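Local structure of hypothetical protein PH1789 (Pyrococcus horikoshii, 1WR2) at residues R7-V12 with D202-Y207; Q27-Y32 with V228-I233; V122-T127 with L195-L200. The protein is of unknown function but belongs to the ATP-grasp family, a fold built of alpha+beta subdomains. All blocks are in the same frame, centred on the assembly; numbering follows the deposited sequence.

Contact 1: R7-V12 with D202-Y207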
loop_
_atom_site.group_PDB
_atom_site.type_symbol
_atom_site.label_atom_id
_atom_site.label_comp_id
_atom_site.label_asym_id
_atom_site.label_seq_id
_atom_site.Cartn_x
_atom_site.Cartn_y
_atom_site.Cartn_z
ATOM N N ARG A 7 -3.353 6.756 -16.655
ATOM C CA ARG A 7 -3.443 8.205 -16.523
ATOM C C ARG A 7 -2.586 8.681 -15.354
ATOM O O ARG A 7 -1.723 9.547 -15.511
ATOM C CB ARG A 7 -4.898 8.613 -16.293
ATOM C CG ARG A 7 -5.222 10.047 -16.694
ATOM C CD ARG A 7 -6.227 10.655 -15.735
ATOM N NE ARG A 7 -5.575 11.049 -14.488
ATOM C CZ ARG A 7 -6.215 11.300 -13.351
ATOM N NH1 ARG A 7 -7.535 11.191 -13.294
ATOM N NH2 ARG A 7 -5.534 11.668 -12.274
ATOM N N VAL A 8 -2.827 8.105 -14.180
ATOM C CA VAL A 8 -2.074 8.470 -12.990
ATOM C C VAL A 8 -0.592 8.187 -13.219
ATOM O O VAL A 8 0.264 8.989 -12.847
ATOM C CB VAL A 8 -2.574 7.684 -11.756
ATOM C CG1 VAL A 8 -1.890 8.193 -10.498
ATOM C CG2 VAL A 8 -4.084 7.826 -11.631
ATOM N N ILE A 9 -0.291 7.051 -13.840
ATOM C CA ILE A 9 1.095 6.687 -14.121
ATOM C C ILE A 9 1.756 7.705 -15.053
ATOM O O ILE A 9 2.822 8.245 -14.743
ATOM C CB ILE A 9 1.184 5.280 -14.754
ATOM C CG1 ILE A 9 0.839 4.218 -13.706
ATOM C CG2 ILE A 9 2.575 5.044 -15.306
ATOM C CD1 ILE A 9 0.808 2.801 -14.241
ATOM N N GLU A 10 1.127 7.966 -16.195
ATOM C CA GLU A 10 1.666 8.926 -17.156
ATOM C C GLU A 10 1.944 10.267 -16.482
ATOM O O GLU A 10 3.023 10.848 -16.637
ATOM C CB GLU A 10 0.684 9.139 -18.314
ATOM C CG GLU A 10 0.660 8.029 -19.359
ATOM C CD GLU A 10 2.026 7.777 -19.985
ATOM O OE1 GLU A 10 2.796 8.747 -20.163
ATOM O OE2 GLU A 10 2.327 6.609 -20.315
ATOM N N GLU A 11 0.958 10.748 -15.732
ATOM C CA GLU A 11 1.060 12.021 -15.026
ATOM C C GLU A 11 2.336 12.105 -14.193
ATOM O O GLU A 11 3.040 13.118 -14.215
ATOM C CB GLU A 11 -0.169 12.206 -14.133
ATOM C CG GLU A 11 -0.272 13.567 -13.456
ATOM C CD GLU A 11 -1.625 13.791 -12.791
ATOM O OE1 GLU A 11 -1.819 14.864 -12.178
ATOM O OE2 GLU A 11 -2.494 12.894 -12.883
ATOM N N VAL A 12 2.632 11.035 -13.463
ATOM C CA VAL A 12 3.819 10.984 -12.625
ATOM C C VAL A 12 5.085 11.025 -13.473
ATOM O O VAL A 12 6.018 11.778 -13.181
ATOM C CB VAL A 12 3.829 9.698 -11.763
ATOM C CG1 VAL A 12 5.128 9.594 -10.990
ATOM C CG2 VAL A 12 2.644 9.712 -10.806
ATOM N N ASP A 202 0.395 -7.379 -15.188
ATOM C CA ASP A 202 0.464 -7.899 -16.549
ATOM C C ASP A 202 0.074 -6.771 -17.519
ATOM O O ASP A 202 0.759 -6.518 -18.506
ATOM C CB ASP A 202 -0.471 -9.108 -16.679
ATOM C CG ASP A 202 -0.260 -9.889 -17.972
ATOM O OD1 ASP A 202 0.897 -10.046 -18.401
ATOM O OD2 ASP A 202 -1.259 -10.364 -18.546
ATOM N N ASP A 203 -1.014 -6.073 -17.210
ATOM C CA ASP A 203 -1.480 -4.962 -18.038
ATOM C C ASP A 203 -0.450 -3.855 -18.156
ATOM O O ASP A 203 -0.194 -3.335 -19.246
ATOM C CB ASP A 203 -2.743 -4.354 -17.440
ATOM C CG ASP A 203 -3.982 -5.094 -17.833
ATOM O OD1 ASP A 203 -3.861 -6.219 -18.363
ATOM O OD2 ASP A 203 -5.076 -4.551 -17.605
ATOM N N LEU A 204 0.139 -3.500 -17.019
ATOM C CA LEU A 204 1.107 -2.419 -16.959
ATOM C C LEU A 204 2.564 -2.858 -16.913
ATOM O O LEU A 204 3.414 -2.110 -16.431
ATOM C CB LEU A 204 0.805 -1.561 -15.731
ATOM C CG LEU A 204 -0.665 -1.178 -15.517
ATOM C CD1 LEU A 204 -0.832 -0.591 -14.123
ATOM C CD2 LEU A 204 -1.116 -0.192 -16.583
ATOM N N LYS A 205 2.867 -4.052 -17.417
ATOM C CA LYS A 205 4.244 -4.533 -17.372
ATOM C C LYS A 205 5.302 -3.605 -17.969
ATOM O O LYS A 205 6.464 -3.647 -17.559
ATOM C CB LYS A 205 4.360 -5.931 -17.995
ATOM C CG LYS A 205 3.869 -6.073 -19.416
ATOM C CD LYS A 205 4.180 -7.480 -19.915
ATOM C CE LYS A 205 3.439 -7.803 -21.203
ATOM N NZ LYS A 205 1.961 -7.895 -20.984
ATOM N N ASP A 206 4.923 -2.760 -18.922
ATOM C CA ASP A 206 5.902 -1.845 -19.505
ATOM C C ASP A 206 6.048 -0.576 -18.669
ATOM O O ASP A 206 6.987 0.202 -18.858
ATOM C CB ASP A 206 5.510 -1.474 -20.938
ATOM C CG ASP A 206 5.731 -2.613 -21.911
ATOM O OD1 ASP A 206 6.865 -3.134 -21.964
ATOM O OD2 ASP A 206 4.772 -2.986 -22.621
ATOM N N TYR A 207 5.121 -0.381 -17.738
ATOM C CA TYR A 207 5.132 0.792 -16.873
ATOM C C TYR A 207 5.797 0.573 -15.519
ATOM O O TYR A 207 6.668 1.345 -15.109
ATOM C CB TYR A 207 3.703 1.271 -16.617
ATOM C CG TYR A 207 2.995 1.819 -17.830
ATOM C CD1 TYR A 207 3.399 3.019 -18.417
ATOM C CD2 TYR A 207 1.917 1.139 -18.392
ATOM C CE1 TYR A 207 2.742 3.529 -19.532
ATOM C CE2 TYR A 207 1.255 1.638 -19.507
ATOM C CZ TYR A 207 1.671 2.832 -20.071
ATOM O OH TYR A 207 1.014 3.325 -21.175
#
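Ile-9 reaches out from helix 3-14 with both of its branches and lands on Tyr-207 and Leu-204. CG2 lies 3.8 Å from Tyr-207 CD1, meeting the ring at a slant. The longer branch, extended through CG1 (chi2 176°), carries CD1 past the Tyr-207 CB to within 3.8 Å of Leu-204 CD1. Ile-9 thus touches both, CD1 on the leucine and CG2 on the ring, and it also packs on Leu-234.

The partners sit where helix 187-203 gives way to strand 208-218 of the six-stranded antiparallel sheet: Leu-204 is the first residue to leave helical geometry, and the turn that follows carries a backbone bond from Tyr-207 N to Leu-204 O (2.8 Å). The N-terminal helix is therefore packed against a helix-to-strand connection of the ATP-grasp fold, with Val-6 of the same helix also touching both Leu-204 and Tyr-207.

On the exposed side, Glu-10 bends at chi2 (-57°) and brings OE2 to the edge of the Tyr-207 ring, close to its plane and 3.2 Å from CE1. Carboxylate and ring planes stand 77° apart, an approach that probably suits the slightly positive C-H rim.

Contact 2: Q27-Y32 with V228-I233; sequences QVLKAY and VDSRII
Helix 22-30 packs against the six-stranded antiparallel sheet of this ATP-grasp protein, and this contact is where it meets strand 225-234. Two successive helix residues, Val-28 and Leu-29, face two alternate strand residues, Ile-232 and Ser-230, whose side chains project from the same side of the strand.

Ile-232 extends its longer branch (chi2 179°) so that CD1 comes against the CB side of Val-28, over the branch point. That methyl lies 3.8 Å from Val-28 CB and 4.0 Å from Val-28 CG1, with CG2 only slightly farther, so it rests against the branch point and both arms of the valine. Met-20, on the neighbouring short strand 19-20, touches both of these side chains.

Leu-29 meets Ser-230 chiefly through one methyl: CD1 is 3.3 Å from Ser-230 OG and 3.5 Å from Ser-230 CB. The serine hydroxyl, buried under the leucine, is hydrogen-bonded to the carbonyl O of Asp-212 on the adjacent strand 208-218, which satisfies its polarity within the sheet. Leu-29 also spreads over Met-211 and Leu-213 of that strand.

On the strand itself, Asp-229 points away from the helix, and its OD2 forms a salt bridge with Lys-71. The whole is the helix-on-sheet packing of an alpha+beta domain, as in ATP-grasp proteins, the helix covering one face of an antiparallel sheet.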
loop_
_atom_site.group_PDB
_atom_site.type_symbol
_atom_site.label_atom_id
_atom_site.label_comp_id
_atom_site.label_asym_id
_atom_site.label_seq_id
_atom_site.Cartn_x
_atom_site.Cartn_y
_atom_site.Cartn_z
ATOM N N GLN A 27 -4.264 4.920 -6.169
ATOM C CA GLN A 27 -5.172 5.240 -7.259
ATOM C C GLN A 27 -5.024 4.127 -8.296
ATOM O O GLN A 27 -6.001 3.679 -8.886
ATOM C CB GLN A 27 -4.808 6.586 -7.884
ATOM C CG GLN A 27 -5.296 7.797 -7.095
ATOM C CD GLN A 27 -4.770 9.103 -7.662
ATOM O OE1 GLN A 27 -3.637 9.504 -7.387
ATOM N NE2 GLN A 27 -5.584 9.765 -8.476
ATOM N N VAL A 28 -3.789 3.682 -8.520
ATOM C CA VAL A 28 -3.553 2.606 -9.476
ATOM C C VAL A 28 -4.233 1.337 -8.962
ATOM O O VAL A 28 -4.901 0.621 -9.714
ATOM C CB VAL A 28 -2.048 2.334 -9.651
ATOM C CG1 VAL A 28 -1.837 1.119 -10.546
ATOM C CG2 VAL A 28 -1.368 3.555 -10.250
ATOM N N LEU A 29 -4.075 1.074 -7.670
ATOM C CA LEU A 29 -4.663 -0.103 -7.059
ATOM C C LEU A 29 -6.187 -0.094 -7.152
ATOM O O LEU A 29 -6.789 -1.092 -7.549
ATOM C CB LEU A 29 -4.213 -0.222 -5.600
ATOM C CG LEU A 29 -2.690 -0.295 -5.381
ATOM C CD1 LEU A 29 -2.397 -0.533 -3.904
ATOM C CD2 LEU A 29 -2.091 -1.418 -6.203
ATOM N N LYS A 30 -6.810 1.028 -6.801
ATOM C CA LYS A 30 -8.264 1.127 -6.867
ATOM C C LYS A 30 -8.795 0.919 -8.285
ATOM O O LYS A 30 -9.857 0.325 -8.475
ATOM C CB LYS A 30 -8.736 2.489 -6.338
ATOM C CG LYS A 30 -8.619 2.638 -4.827
ATOM C CD LYS A 30 -9.245 3.935 -4.320
ATOM C CE LYS A 30 -8.501 5.156 -4.821
ATOM N NZ LYS A 30 -9.072 6.399 -4.238
ATOM N N ALA A 31 -8.052 1.406 -9.275
ATOM C CA ALA A 31 -8.451 1.282 -10.671
ATOM C C ALA A 31 -8.619 -0.180 -11.065
ATOM O O ALA A 31 -9.245 -0.490 -12.083
ATOM C CB ALA A 31 -7.416 1.952 -11.569
ATOM N N TYR A 32 -8.052 -1.077 -10.256
ATOM C CA TYR A 32 -8.146 -2.507 -10.515
ATOM C C TYR A 32 -9.008 -3.218 -9.473
ATOM O O TYR A 32 -8.966 -4.439 -9.330
ATOM C CB TYR A 32 -6.741 -3.117 -10.590
ATOM C CG TYR A 32 -6.112 -2.968 -11.960
ATOM C CD1 TYR A 32 -6.214 -3.985 -12.907
ATOM C CD2 TYR A 32 -5.466 -1.789 -12.331
ATOM C CE1 TYR A 32 -5.690 -3.828 -14.192
ATOM C CE2 TYR A 32 -4.941 -1.624 -13.612
ATOM C CZ TYR A 32 -5.060 -2.652 -14.536
ATOM O OH TYR A 32 -4.541 -2.503 -15.799
ATOM N N VAL A 228 -3.257 -1.280 3.545
ATOM C CA VAL A 228 -2.926 -0.137 4.381
ATOM C C VAL A 228 -1.940 0.852 3.774
ATOM O O VAL A 228 -2.078 2.065 3.951
ATOM C CB VAL A 228 -2.412 -0.619 5.751
ATOM C CG1 VAL A 228 -2.113 0.567 6.656
ATOM C CG2 VAL A 228 -3.461 -1.524 6.388
ATOM N N ASP A 229 -0.940 0.349 3.064
ATOM C CA ASP A 229 0.046 1.219 2.428
ATOM C C ASP A 229 0.481 0.498 1.162
ATOM O O ASP A 229 0.264 -0.708 1.032
ATOM C CB ASP A 229 1.254 1.425 3.347
ATOM C CG ASP A 229 2.059 2.667 2.992
ATOM O OD1 ASP A 229 2.051 3.078 1.816
ATOM O OD2 ASP A 229 2.717 3.232 3.888
ATOM N N SER A 230 1.090 1.225 0.237
ATOM C CA SER A 230 1.546 0.639 -1.018
ATOM C C SER A 230 2.601 1.516 -1.673
ATOM O O SER A 230 2.605 2.738 -1.506
ATOM C CB SER A 230 0.372 0.471 -1.988
ATOM O OG SER A 230 0.804 0.009 -3.261
ATOM N N ARG A 231 3.502 0.884 -2.414
ATOM C CA ARG A 231 4.531 1.626 -3.117
ATOM C C ARG A 231 4.639 1.073 -4.528
ATOM O O ARG A 231 4.538 -0.138 -4.747
ATOM C CB ARG A 231 5.883 1.519 -2.404
ATOM C CG ARG A 231 6.529 0.160 -2.476
ATOM C CD ARG A 231 7.988 0.252 -2.060
ATOM N NE ARG A 231 8.862 -0.367 -3.052
ATOM C CZ ARG A 231 10.025 0.147 -3.446
ATOM N NH1 ARG A 231 10.455 1.294 -2.932
ATOM N NH2 ARG A 231 10.763 -0.491 -4.347
ATOM N N ILE A 232 4.802 1.975 -5.486
ATOM C CA ILE A 232 4.941 1.590 -6.881
ATOM C C ILE A 232 6.117 2.362 -7.468
ATOM O O ILE A 232 6.193 3.587 -7.334
ATOM C CB ILE A 232 3.662 1.916 -7.695
ATOM C CG1 ILE A 232 2.478 1.098 -7.169
ATOM C CG2 ILE A 232 3.883 1.614 -9.168
ATOM C CD1 ILE A 232 1.166 1.372 -7.897
ATOM N N ILE A 233 7.045 1.631 -8.085
ATOM C CA ILE A 233 8.210 2.232 -8.730
ATOM C C ILE A 233 8.023 2.028 -10.231
ATOM O O ILE A 233 7.896 0.896 -10.704
ATOM C CB ILE A 233 9.528 1.554 -8.302
ATOM C CG1 ILE A 233 9.715 1.677 -6.785
ATOM C CG2 ILE A 233 10.700 2.187 -9.053
ATOM C CD1 ILE A 233 9.623 3.101 -6.256
#

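Contact 3: V122-T127 with L195-L200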
loop_
_atom_site.group_PDB
_atom_site.type_symbol
_atom_site.label_atom_id
_atom_site.label_comp_id
_atom_site.label_asym_id
_atom_site.label_seq_id
_atom_site.Cartn_x
_atom_site.Cartn_y
_atom_site.Cartn_z
ATOM N N VAL A 122 -0.144 -9.344 6.069
ATOM C CA VAL A 122 0.460 -10.086 4.972
ATOM C C VAL A 122 1.109 -9.069 4.039
ATOM O O VAL A 122 0.872 -7.858 4.155
ATOM C CB VAL A 122 -0.562 -10.923 4.159
ATOM C CG1 VAL A 122 -1.314 -11.878 5.079
ATOM C CG2 VAL A 122 -1.505 -10.016 3.411
ATOM N N ILE A 123 1.944 -9.551 3.131
ATOM C CA ILE A 123 2.627 -8.668 2.195
ATOM C C ILE A 123 2.596 -9.254 0.791
ATOM O O ILE A 123 2.843 -10.445 0.601
ATOM C CB ILE A 123 4.122 -8.471 2.579
ATOM C CG1 ILE A 123 4.246 -7.773 3.939
ATOM C CG2 ILE A 123 4.831 -7.648 1.504
ATOM C CD1 ILE A 123 5.704 -7.591 4.401
ATOM N N ILE A 124 2.277 -8.418 -0.189
ATOM C CA ILE A 124 2.278 -8.851 -1.576
ATOM C C ILE A 124 3.286 -7.968 -2.293
ATOM O O ILE A 124 3.141 -6.740 -2.329
ATOM C CB ILE A 124 0.899 -8.700 -2.236
ATOM C CG1 ILE A 124 -0.072 -9.733 -1.653
ATOM C CG2 ILE A 124 1.028 -8.877 -3.741
ATOM C CD1 ILE A 124 -1.501 -9.608 -2.170
ATOM N N GLY A 125 4.321 -8.596 -2.839
ATOM C CA GLY A 125 5.347 -7.856 -3.548
ATOM C C GLY A 125 5.454 -8.233 -5.015
ATOM O O GLY A 125 5.046 -9.317 -5.424
ATOM N N VAL A 126 6.013 -7.323 -5.802
ATOM C CA VAL A 126 6.205 -7.519 -7.229
ATOM C C VAL A 126 7.555 -6.951 -7.638
ATOM O O VAL A 126 7.908 -5.820 -7.295
ATOM C CB VAL A 126 5.094 -6.818 -8.049
ATOM C CG1 VAL A 126 5.424 -6.860 -9.534
ATOM C CG2 VAL A 126 3.758 -7.502 -7.797
ATOM N N THR A 127 8.329 -7.762 -8.342
ATOM C CA THR A 127 9.628 -7.341 -8.841
ATOM C C THR A 127 9.698 -7.822 -10.278
ATOM O O THR A 127 8.880 -8.650 -10.699
ATOM C CB THR A 127 10.787 -7.972 -8.046
ATOM O OG1 THR A 127 10.727 -9.401 -8.144
ATOM C CG2 THR A 127 10.709 -7.557 -6.586
ATOM N N LEU A 195 -4.701 -12.192 -7.619
ATOM C CA LEU A 195 -5.125 -12.213 -9.022
ATOM C C LEU A 195 -5.276 -10.799 -9.574
ATOM O O LEU A 195 -4.931 -10.536 -10.722
ATOM C CB LEU A 195 -6.441 -12.989 -9.182
ATOM C CG LEU A 195 -6.401 -14.498 -8.897
ATOM C CD1 LEU A 195 -7.796 -15.071 -9.088
ATOM C CD2 LEU A 195 -5.409 -15.199 -9.830
ATOM N N LYS A 196 -5.795 -9.889 -8.759
ATOM C CA LYS A 196 -5.953 -8.512 -9.196
ATOM C C LYS A 196 -4.586 -7.857 -9.383
ATOM O O LYS A 196 -4.370 -7.119 -10.342
ATOM C CB LYS A 196 -6.820 -7.731 -8.197
ATOM C CG LYS A 196 -8.318 -8.033 -8.360
ATOM C CD LYS A 196 -9.187 -7.339 -7.319
ATOM C CE LYS A 196 -10.669 -7.509 -7.672
ATOM N NZ LYS A 196 -11.554 -7.358 -6.487
ATOM N N VAL A 197 -3.646 -8.121 -8.483
ATOM C CA VAL A 197 -2.316 -7.539 -8.661
ATOM C C VAL A 197 -1.669 -8.113 -9.911
ATOM O O VAL A 197 -1.003 -7.401 -10.666
ATOM C CB VAL A 197 -1.395 -7.827 -7.449
ATOM C CG1 VAL A 197 0.048 -7.420 -7.777
ATOM C CG2 VAL A 197 -1.897 -7.062 -6.237
ATOM N N SER A 198 -1.864 -9.412 -10.122
ATOM C CA SER A 198 -1.310 -10.098 -11.284
ATOM C C SER A 198 -1.820 -9.444 -12.568
ATOM O O SER A 198 -1.059 -9.207 -13.500
ATOM C CB SER A 198 -1.716 -11.580 -11.247
ATOM O OG SER A 198 -1.232 -12.295 -12.369
ATOM N N LYS A 199 -3.118 -9.154 -12.597
ATOM C CA LYS A 199 -3.770 -8.525 -13.746
ATOM C C LYS A 199 -3.208 -7.124 -13.957
ATOM O O LYS A 199 -2.814 -6.750 -15.067
ATOM C CB LYS A 199 -5.284 -8.465 -13.496
ATOM C CG LYS A 199 -6.075 -7.612 -14.480
ATOM C CD LYS A 199 -5.873 -8.061 -15.923
ATOM C CE LYS A 199 -6.687 -7.196 -16.882
ATOM N NZ LYS A 199 -6.388 -7.513 -18.302
ATOM N N LEU A 200 -3.168 -6.361 -12.874
ATOM C CA LEU A 200 -2.651 -5.000 -12.890
ATOM C C LEU A 200 -1.224 -4.965 -13.440
ATOM O O LEU A 200 -0.908 -4.165 -14.325
ATOM C CB LEU A 200 -2.691 -4.435 -11.457
ATOM C CG LEU A 200 -2.289 -2.992 -11.129
ATOM C CD1 LEU A 200 -2.765 -2.674 -9.730
ATOM C CD2 LEU A 200 -0.787 -2.797 -11.228
#
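Val-197 of helix 187-203 meets two residues of strand 120-129, Val-126 and Ile-124, and every touch across the pair is between methyl groups. The closer one joins Val-197 CG1 to Val-126 CG2 at 3.7 Å. The two valines run past each other in opposite senses. With chi1 of 170°, Val-197 sets CG1 anti to its backbone N; CG2 is the nearer to Ile-124 CG2, at a looser 4.3 Å, with CG1 hardly farther. One helix residue thereby straddles two strand positions, i and i+2, on the same side of the sheet.

Further apolar packing extends the patch in both directions. Ile-124 also touches Met-193 and Leu-194, a turn earlier in the helix, while Val-126 reaches Val-201 and Val-197 finds Ile-136 on strand 133-140.

Hydrogen bonding belongs to each element separately. Lys-199 N bonds to Leu-195 O at 3.0 Å and Leu-200 N to Lys-196 O at 2.9 Å, continuing the helix. The strand is paired through its backbone on both flanks, with strand 208-218 and strand 133-140. Polar side chains of the helix turn to other partners: Ser-198 OG to the backbone N of Ile-158, Lys-196 NZ to Asp-192.

With helix and strand each held by their own backbone bonds, what joins them here is non-directional apolar packing of branched aliphatic side chains.

Overall arrangement
Contacts 2 and 3 lay helices on the six-stranded antiparallel sheet; contact 1 lies beside it, at the turn leading into strand 208-218. Contacts 1 and 3 share helix 187-203, their centres about 15 Å apart; the centres of contacts 2 and 3 are about 10 Å apart, and those of contacts 1 and 2 about 11 Å. Tyr-32 helps to knit the group, its OH probably hydrogen-bonded to Asp-203 OD2 and its ring packed on Leu-200 and Lys-199. Along the chain contacts 1 and 2 cross, since their segments alternate, and contact 3 is nested inside the loops closed by both. Contacts 1 and 2 thus bring the N-terminal helices onto elements that come late in the sequence, tying the chain's two ends together.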